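Local atomic coordinates of L-isoleucine-4-hydroxylase (Bacillus thuringiensis, PDB entry 6LNH), a protein that catalyses the iron(II)- and 2-oxoglutarate-dependent hydroxylation of L-isoleucine to (4S)-4-hydroxy-L-isoleucine, and also oxidises several related aliphatic and sulfur-containing amino acids. Residues Cys67-Ser71 against Gln151-Lys155; Leu54-Asn58 against Phe237-Leu241. Numbering follows the deposited sequence.

How the contacts relate
Both contacts involve the larger antiparallel sheet of the cupin-type (jelly-roll) fold of this dioxygenase, their centres about 7 Å apart. Contact 1 lies within it, pairing strand 68-77 with strand 145-156; contact 2 packs the turn after helix 44-54 onto strand 236-247, the next neighbour of 145-156. Along the chain the order is 54-58, 67-71, 151-155, 237-241, so contact 1 is nested inside the loop that contact 2 closes. Arg-153 joins them: its NE makes a 2.5 Å salt bridge to Asp-239 OD1, and its guanidinium makes cation-pi contacts with both Phe-237 and Tyr-57. The turn packs on the face bearing Arg-153 and Asp-239, while the face bearing Tyr-154 and Ile-240 looks toward the iron.

Contact 1: Cys67-Ser71 against Gln151-Lys155; sequences CRARS and QVRYK
Strands 68-71 and 151-155 run antiparallel, axes 4.6 Å apart at closest and 170° between directions, as neighbours in the main sheet of the cupin fold. Arg-68, Arg-70, Val-152 and Tyr-154 project to one side; Ala-69, Ser-71, Gln-151 and Arg-153 to the other. Cys-67 precedes the paired residues, and its O accepts a hydrogen bond from Ser-162 OG. Arg-68, extended with chi1 p, packs its CG 4.0 Å from Val-152 CG1 and its NE 3.9 Å from Tyr-154 CE2. Ala-69 and Arg-153 form a hydrogen-bonded pair: Ala-69 N to Arg-153 O 3.1 Å, Arg-153 N to Ala-69 O 2.9 Å. Lys-155 NZ reaches to 3.8 Å from Ala-69 CB, but its salt bridge is to Asp-61. Arg-70 and Val-152 make a non-hydrogen-bonded pair (CA-CA 4.3 Å), with Val-152 CG2 over one face of the Arg-70 guanidinium. Ser-71 closes a second hydrogen-bonded pair, Ser-71 N to Gln-151 O and Gln-151 N to Ser-71 O both 2.9 Å. The side chain of Tyr-154 (chi1 m) is about 7 Å from the bound iron. Backbone bonds thus set the register; Arg-68 and Arg-70 pack on Val-152, Arg-68 NE buried without a partner, whereas Arg-153 turns to Asp-239, Phe-237 and Tyr-57.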
ATOM      1  N   CYS C  67     -14.439  16.536  13.758  1.00 72.55           N
ATOM      2  CA  CYS C  67     -13.509  15.420  13.433  1.00 66.06           C
ATOM      3  C   CYS C  67     -12.504  15.888  12.367  1.00 59.06           C
ATOM      4  O   CYS C  67     -11.760  15.039  11.847  1.00 52.37           O
ATOM      5  CB  CYS C  67     -14.271  14.188  12.945  1.00 54.86           C
ATOM      6  SG  CYS C  67     -15.887  13.910  13.726  1.00 70.72           S
ATOM      7  N   ARG C  68     -12.461  17.196  12.076  1.00 57.16           N
ATOM      8  CA  ARG C  68     -11.545  17.722  11.028  1.00 57.52           C
ATOM      9  C   ARG C  68     -11.427  19.250  11.106  1.00 57.84           C
ATOM     10  O   ARG C  68     -12.069  19.853  11.976  1.00 62.99           O
ATOM     11  CB  ARG C  68     -12.098  17.364   9.648  1.00 59.38           C
ATOM     12  CG  ARG C  68     -13.286  18.217   9.226  1.00 58.31           C
ATOM     13  CD  ARG C  68     -14.601  17.473   9.345  1.00 61.54           C
ATOM     14  NE  ARG C  68     -15.532  17.804   8.277  1.00 71.36           N
ATOM     15  CZ  ARG C  68     -16.769  18.248   8.469  1.00 73.85           C
ATOM     16  NH1 ARG C  68     -17.228  18.421   9.696  1.00 72.51           N
ATOM     17  NH2 ARG C  68     -17.543  18.521   7.435  1.00 74.55           N
ATOM     18  N   ALA C  69     -10.632  19.835  10.203  1.00 52.03           N
ATOM     19  CA  ALA C  69     -10.412  21.299  10.120  1.00 51.74           C
ATOM     20  C   ALA C  69     -10.795  21.770   8.714  1.00 49.08           C
ATOM     21  O   ALA C  69     -10.617  20.983   7.772  1.00 48.65           O
ATOM     22  CB  ALA C  69      -8.973  21.619  10.430  1.00 52.25           C
ATOM     23  N   ARG C  70     -11.287  23.005   8.573  1.00 46.51           N
ATOM     24  CA  ARG C  70     -11.715  23.474   7.229  1.00 41.65           C
ATOM     25  C   ARG C  70     -11.764  25.004   7.140  1.00 46.87           C
ATOM     26  O   ARG C  70     -11.777  25.670   8.187  1.00 47.99           O
ATOM     27  CB  ARG C  70     -13.101  22.911   6.906  1.00 49.65           C
ATOM     28  CG  ARG C  70     -14.212  23.466   7.786  1.00 56.06           C
ATOM     29  CD  ARG C  70     -15.571  22.874   7.471  1.00 64.87           C
ATOM     30  NE  ARG C  70     -15.992  23.146   6.106  1.00 69.69           N
ATOM     31  CZ  ARG C  70     -16.629  22.275   5.333  1.00 67.15           C
ATOM     32  NH1 ARG C  70     -16.918  21.072   5.792  1.00 66.64           N
ATOM     33  NH2 ARG C  70     -16.971  22.608   4.103  1.00 59.06           N
ATOM     34  N   SER C  71     -11.795  25.506   5.902  1.00 42.51           N
ATOM     35  CA  SER C  71     -11.891  26.913   5.550  1.00 42.15           C
ATOM     36  C   SER C  71     -12.833  27.021   4.364  1.00 38.44           C
ATOM     37  O   SER C  71     -12.951  26.086   3.566  1.00 35.06           O
ATOM     38  CB  SER C  71     -10.525  27.519   5.195  1.00 37.86           C
ATOM     39  OG  SER C  71      -9.737  27.725   6.352  1.00 38.76           O
ATOM     40  N   GLN C 151     -11.870  24.112   1.680  1.00 35.97           N
ATOM     41  CA  GLN C 151     -10.551  23.564   1.958  1.00 36.17           C
ATOM     42  C   GLN C 151     -10.673  22.754   3.244  1.00 42.24           C
ATOM     43  O   GLN C 151     -10.846  23.325   4.323  1.00 42.07           O
ATOM     44  CB  GLN C 151      -9.545  24.704   2.100  1.00 40.02           C
ATOM     45  CG  GLN C 151      -8.085  24.357   1.939  1.00 42.72           C
ATOM     46  CD  GLN C 151      -7.210  25.585   2.111  1.00 42.09           C
ATOM     47  OE1 GLN C 151      -7.699  26.656   2.472  1.00 38.20           O
ATOM     48  NE2 GLN C 151      -5.916  25.436   1.866  1.00 37.19           N
ATOM     49  N   VAL C 152     -10.572  21.430   3.137  1.00 35.56           N
ATOM     50  CA  VAL C 152     -10.816  20.537   4.265  1.00 39.78           C
ATOM     51  C   VAL C 152      -9.616  19.625   4.456  1.00 36.22           C
ATOM     52  O   VAL C 152      -9.122  19.022   3.498  1.00 39.75           O
ATOM     53  CB  VAL C 152     -12.087  19.692   4.071  1.00 38.44           C
ATOM     54  CG1 VAL C 152     -12.406  18.914   5.347  1.00 46.13           C
ATOM     55  CG2 VAL C 152     -13.265  20.572   3.675  1.00 41.12           C
ATOM     56  N   ARG C 153      -9.148  19.532   5.692  1.00 36.34           N
ATOM     57  CA  ARG C 153      -8.147  18.552   6.094  1.00 39.68           C
ATOM     58  C   ARG C 153      -8.801  17.618   7.104  1.00 44.93           C
ATOM     59  O   ARG C 153      -9.145  18.037   8.215  1.00 40.75           O
ATOM     60  CB  ARG C 153      -6.921  19.236   6.692  1.00 38.62           C
ATOM     61  CG  ARG C 153      -5.929  18.314   7.353  1.00 46.07           C
ATOM     62  CD  ARG C 153      -4.641  19.085   7.546  1.00 52.22           C
ATOM     63  NE  ARG C 153      -3.676  18.832   6.475  1.00 56.39           N
ATOM     64  CZ  ARG C 153      -2.372  18.670   6.669  1.00 50.66           C
ATOM     65  NH1 ARG C 153      -1.867  18.776   7.889  1.00 52.65           N
ATOM     66  NH2 ARG C 153      -1.568  18.440   5.641  1.00 56.44           N
ATOM     67  N   TYR C 154      -8.968  16.355   6.731  1.00 45.08           N
ATOM     68  CA  TYR C 154      -9.439  15.360   7.683  1.00 40.12           C
ATOM     69  C   TYR C 154      -8.254  14.845   8.484  1.00 43.83           C
ATOM     70  O   TYR C 154      -7.190  14.564   7.926  1.00 42.30           O
ATOM     71  CB  TYR C 154     -10.144  14.209   6.965  1.00 39.58           C
ATOM     72  CG  TYR C 154     -11.397  14.650   6.245  1.00 41.53           C
ATOM     73  CD1 TYR C 154     -11.334  15.109   4.937  1.00 39.17           C
ATOM     74  CD2 TYR C 154     -12.635  14.631   6.876  1.00 44.99           C
ATOM     75  CE1 TYR C 154     -12.469  15.522   4.271  1.00 40.47           C
ATOM     76  CE2 TYR C 154     -13.779  15.041   6.217  1.00 47.58           C
ATOM     77  CZ  TYR C 154     -13.689  15.488   4.918  1.00 50.43           C
ATOM     78  OH  TYR C 154     -14.827  15.897   4.264  1.00 51.17           O
ATOM     79  N   LYS C 155      -8.438  14.715   9.792  1.00 44.69           N
ATOM     80  CA  LYS C 155      -7.362  14.286  10.672  1.00 42.45           C
ATOM     81  C   LYS C 155      -7.810  13.040  11.414  1.00 50.56           C
ATOM     82  O   LYS C 155      -8.853  13.044  12.076  1.00 45.95           O
ATOM     83  CB  LYS C 155      -6.977  15.401  11.648  1.00 44.34           C
ATOM     84  CG  LYS C 155      -6.724  16.739  10.961  1.00 54.28           C
ATOM     85  CD  LYS C 155      -6.409  17.844  11.955  1.00 57.37           C
ATOM     86  CE  LYS C 155      -7.670  18.582  12.372  1.00 62.64           C
ATOM     87  NZ  LYS C 155      -7.363  19.724  13.277  1.00 74.38           N
TER

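Contact 2: Leu54-Asn58 against Phe237-Leu241; sequences LDYYN and FRDIL
A short 3-10 turn at 56-57, following helix 44-54, lies against strand 237-241 of the main sheet, with nearest CA atoms those of Tyr-56 and Asp-239, 6.8 Å apart. Within the turn, backbone bonds run from Tyr-57 N to Leu-54 O (3.3 Å) and from Asn-58 N to Asp-55 O (3.0 Å). One hydrogen bond crosses the interface: Tyr-56, chi1 m, points at the strand and its OH donates to Ile-240 O at 2.6 Å; beside it, Tyr-56 OH is in van der Waals contact with Leu-241 CB at 3.6 Å. The Tyr-56 ring also makes a CH-pi contact, with Asp-239 CB over the face, 3.8 Å from the centroid, and Asp-239 CB 3.5 Å from Tyr-56 CD2. The apolar contact is made by Tyr-57, also chi1 m, which brings its CE2 to 4.4 Å from Phe-237 CE2. Charge is settled beside the interface, where the guanidinium of Arg-153 makes cation-pi contacts with both Phe-237 and Tyr-57. The arrangement is a 3-10 turn packed on a strand, on the face turned from the Ile-240 side chain. The Asp-239 carboxylate pairs with Arg-153 in a salt bridge while its CB lies on the Tyr-56 face, and the tyrosine hydroxyl finds a strand carbonyl in this buried setting.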
ATOM      1  N   LEU C  54       0.969  22.736   1.144  1.00 40.27           N
ATOM      2  CA  LEU C  54       1.520  23.198   2.408  1.00 41.02           C
ATOM      3  C   LEU C  54       0.563  24.122   3.145  1.00 42.10           C
ATOM      4  O   LEU C  54       0.691  24.285   4.364  1.00 42.16           O
ATOM      5  CB  LEU C  54       2.853  23.910   2.169  1.00 41.09           C
ATOM      6  CG  LEU C  54       4.060  23.007   1.911  1.00 42.28           C
ATOM      7  CD1 LEU C  54       5.300  23.826   1.562  1.00 35.22           C
ATOM      8  CD2 LEU C  54       4.321  22.116   3.109  1.00 37.54           C
ATOM      9  N   ASP C  55      -0.387  24.738   2.434  1.00 41.07           N
ATOM     10  CA  ASP C  55      -1.355  25.610   3.084  1.00 42.07           C
ATOM     11  C   ASP C  55      -2.302  24.852   4.005  1.00 42.08           C
ATOM     12  O   ASP C  55      -2.874  25.460   4.916  1.00 43.60           O
ATOM     13  CB  ASP C  55      -2.162  26.383   2.044  1.00 39.54           C
ATOM     14  CG  ASP C  55      -2.970  27.508   2.662  1.00 42.92           C
ATOM     15  OD1 ASP C  55      -2.385  28.306   3.424  1.00 46.75           O
ATOM     16  OD2 ASP C  55      -4.186  27.594   2.394  1.00 48.97           O
ATOM     17  N   TYR C  56      -2.480  23.546   3.797  1.00 38.85           N
ATOM     18  CA  TYR C  56      -3.379  22.785   4.654  1.00 41.96           C
ATOM     19  C   TYR C  56      -2.842  22.627   6.069  1.00 43.12           C
ATOM     20  O   TYR C  56      -3.601  22.236   6.962  1.00 47.33           O
ATOM     21  CB  TYR C  56      -3.666  21.410   4.045  1.00 37.11           C
ATOM     22  CG  TYR C  56      -4.672  21.453   2.917  1.00 38.55           C
ATOM     23  CD1 TYR C  56      -4.341  22.000   1.682  1.00 37.02           C
ATOM     24  CD2 TYR C  56      -5.964  20.979   3.097  1.00 35.65           C
ATOM     25  CE1 TYR C  56      -5.263  22.050   0.651  1.00 36.78           C
ATOM     26  CE2 TYR C  56      -6.893  21.025   2.074  1.00 34.25           C
ATOM     27  CZ  TYR C  56      -6.538  21.561   0.854  1.00 39.28           C
ATOM     28  OH  TYR C  56      -7.461  21.614  -0.163  1.00 36.34           O
ATOM     29  N   TYR C  57      -1.562  22.920   6.293  1.00 44.64           N
ATOM     30  CA  TYR C  57      -0.994  22.936   7.633  1.00 44.78           C
ATOM     31  C   TYR C  57      -1.302  24.221   8.396  1.00 45.90           C
ATOM     32  O   TYR C  57      -0.867  24.353   9.545  1.00 49.17           O
ATOM     33  CB  TYR C  57       0.524  22.724   7.572  1.00 42.71           C
ATOM     34  CG  TYR C  57       0.937  21.358   7.067  1.00 42.36           C
ATOM     35  CD1 TYR C  57       0.910  21.054   5.712  1.00 41.40           C
ATOM     36  CD2 TYR C  57       1.339  20.366   7.953  1.00 43.01           C
ATOM     37  CE1 TYR C  57       1.283  19.806   5.250  1.00 41.76           C
ATOM     38  CE2 TYR C  57       1.712  19.111   7.500  1.00 49.34           C
ATOM     39  CZ  TYR C  57       1.682  18.837   6.148  1.00 48.39           C
ATOM     40  OH  TYR C  57       2.050  17.593   5.689  1.00 52.14           O
ATOM     41  N   ASN C  58      -2.017  25.172   7.787  1.00 45.32           N
ATOM     42  CA  ASN C  58      -2.396  26.416   8.449  1.00 51.30           C
ATOM     43  C   ASN C  58      -3.856  26.451   8.893  1.00 52.13           C
ATOM     44  O   ASN C  58      -4.251  27.392   9.587  1.00 54.39           O
ATOM     45  CB  ASN C  58      -2.111  27.609   7.526  1.00 50.57           C
ATOM     46  CG  ASN C  58      -0.625  27.816   7.287  1.00 49.92           C
ATOM     47  OD1 ASN C  58       0.165  27.878   8.229  1.00 54.55           O
ATOM     48  ND2 ASN C  58      -0.238  27.913   6.021  1.00 46.14           N
ATOM     49  N   PHE C 237      -3.614  12.377   7.563  1.00 44.41           N
ATOM     50  CA  PHE C 237      -4.320  13.499   6.967  1.00 41.08           C
ATOM     51  C   PHE C 237      -4.940  13.087   5.644  1.00 40.78           C
ATOM     52  O   PHE C 237      -4.422  12.219   4.936  1.00 38.74           O
ATOM     53  CB  PHE C 237      -3.387  14.696   6.732  1.00 47.18           C
ATOM     54  CG  PHE C 237      -2.844  15.294   7.993  1.00 53.71           C
ATOM     55  CD1 PHE C 237      -3.676  15.533   9.075  1.00 49.67           C
ATOM     56  CD2 PHE C 237      -1.498  15.602   8.104  1.00 52.70           C
ATOM     57  CE1 PHE C 237      -3.176  16.079  10.248  1.00 49.83           C
ATOM     58  CE2 PHE C 237      -0.990  16.149   9.273  1.00 53.49           C
ATOM     59  CZ  PHE C 237      -1.831  16.388  10.347  1.00 58.97           C
ATOM     60  N   ARG C 238      -6.051  13.737   5.318  1.00 38.76           N
ATOM     61  CA  ARG C 238      -6.627  13.703   3.980  1.00 37.53           C
ATOM     62  C   ARG C 238      -7.001  15.135   3.634  1.00 36.10           C
ATOM     63  O   ARG C 238      -7.947  15.692   4.202  1.00 31.13           O
ATOM     64  CB  ARG C 238      -7.843  12.779   3.901  1.00 37.14           C
ATOM     65  CG  ARG C 238      -8.357  12.581   2.484  1.00 35.24           C
ATOM     66  CD  ARG C 238      -9.388  11.470   2.415  1.00 35.93           C
ATOM     67  NE  ARG C 238      -9.872  11.274   1.052  1.00 32.02           N
ATOM     68  CZ  ARG C 238     -11.045  11.712   0.610  1.00 37.58           C
ATOM     69  NH1 ARG C 238     -11.859  12.367   1.427  1.00 36.79           N
ATOM     70  NH2 ARG C 238     -11.406  11.493  -0.647  1.00 41.12           N
ATOM     71  N   ASP C 239      -6.254  15.728   2.708  1.00 35.92           N
ATOM     72  CA  ASP C 239      -6.428  17.123   2.333  1.00 33.86           C
ATOM     73  C   ASP C 239      -7.306  17.169   1.092  1.00 35.43           C
ATOM     74  O   ASP C 239      -6.978  16.556   0.070  1.00 30.11           O
ATOM     75  CB  ASP C 239      -5.077  17.791   2.077  1.00 36.22           C
ATOM     76  CG  ASP C 239      -4.223  17.865   3.329  1.00 38.89           C
ATOM     77  OD1 ASP C 239      -4.798  17.888   4.438  1.00 35.79           O
ATOM     78  OD2 ASP C 239      -2.981  17.903   3.207  1.00 39.68           O
ATOM     79  N   ILE C 240      -8.409  17.899   1.183  1.00 35.56           N
ATOM     80  CA  ILE C 240      -9.416  17.912   0.137  1.00 35.47           C
ATOM     81  C   ILE C 240      -9.715  19.350  -0.262  1.00 35.70           C
ATOM     82  O   ILE C 240      -9.582  20.279   0.541  1.00 33.26           O
ATOM     83  CB  ILE C 240     -10.684  17.176   0.651  1.00 37.51           C
ATOM     84  CG1 ILE C 240     -10.519  15.658   0.523  1.00 39.80           C
ATOM     85  CG2 ILE C 240     -11.978  17.710   0.042  1.00 42.37           C
ATOM     86  CD1 ILE C 240     -10.191  15.198  -0.863  1.00 44.77           C
ATOM     87  N   LEU C 241     -10.134  19.526  -1.515  1.00 35.72           N
ATOM     88  CA  LEU C 241     -10.690  20.785  -1.993  1.00 30.93           C
ATOM     89  C   LEU C 241     -12.028  20.494  -2.652  1.00 34.07           C
ATOM     90  O   LEU C 241     -12.096  19.698  -3.594  1.00 35.98           O
ATOM     91  CB  LEU C 241      -9.749  21.479  -2.981  1.00 33.32           C
ATOM     92  CG  LEU C 241     -10.308  22.782  -3.558  1.00 37.24           C
ATOM     93  CD1 LEU C 241     -10.371  23.867  -2.489  1.00 29.40           C
ATOM     94  CD2 LEU C 241      -9.498  23.244  -4.759  1.00 33.63           C
TER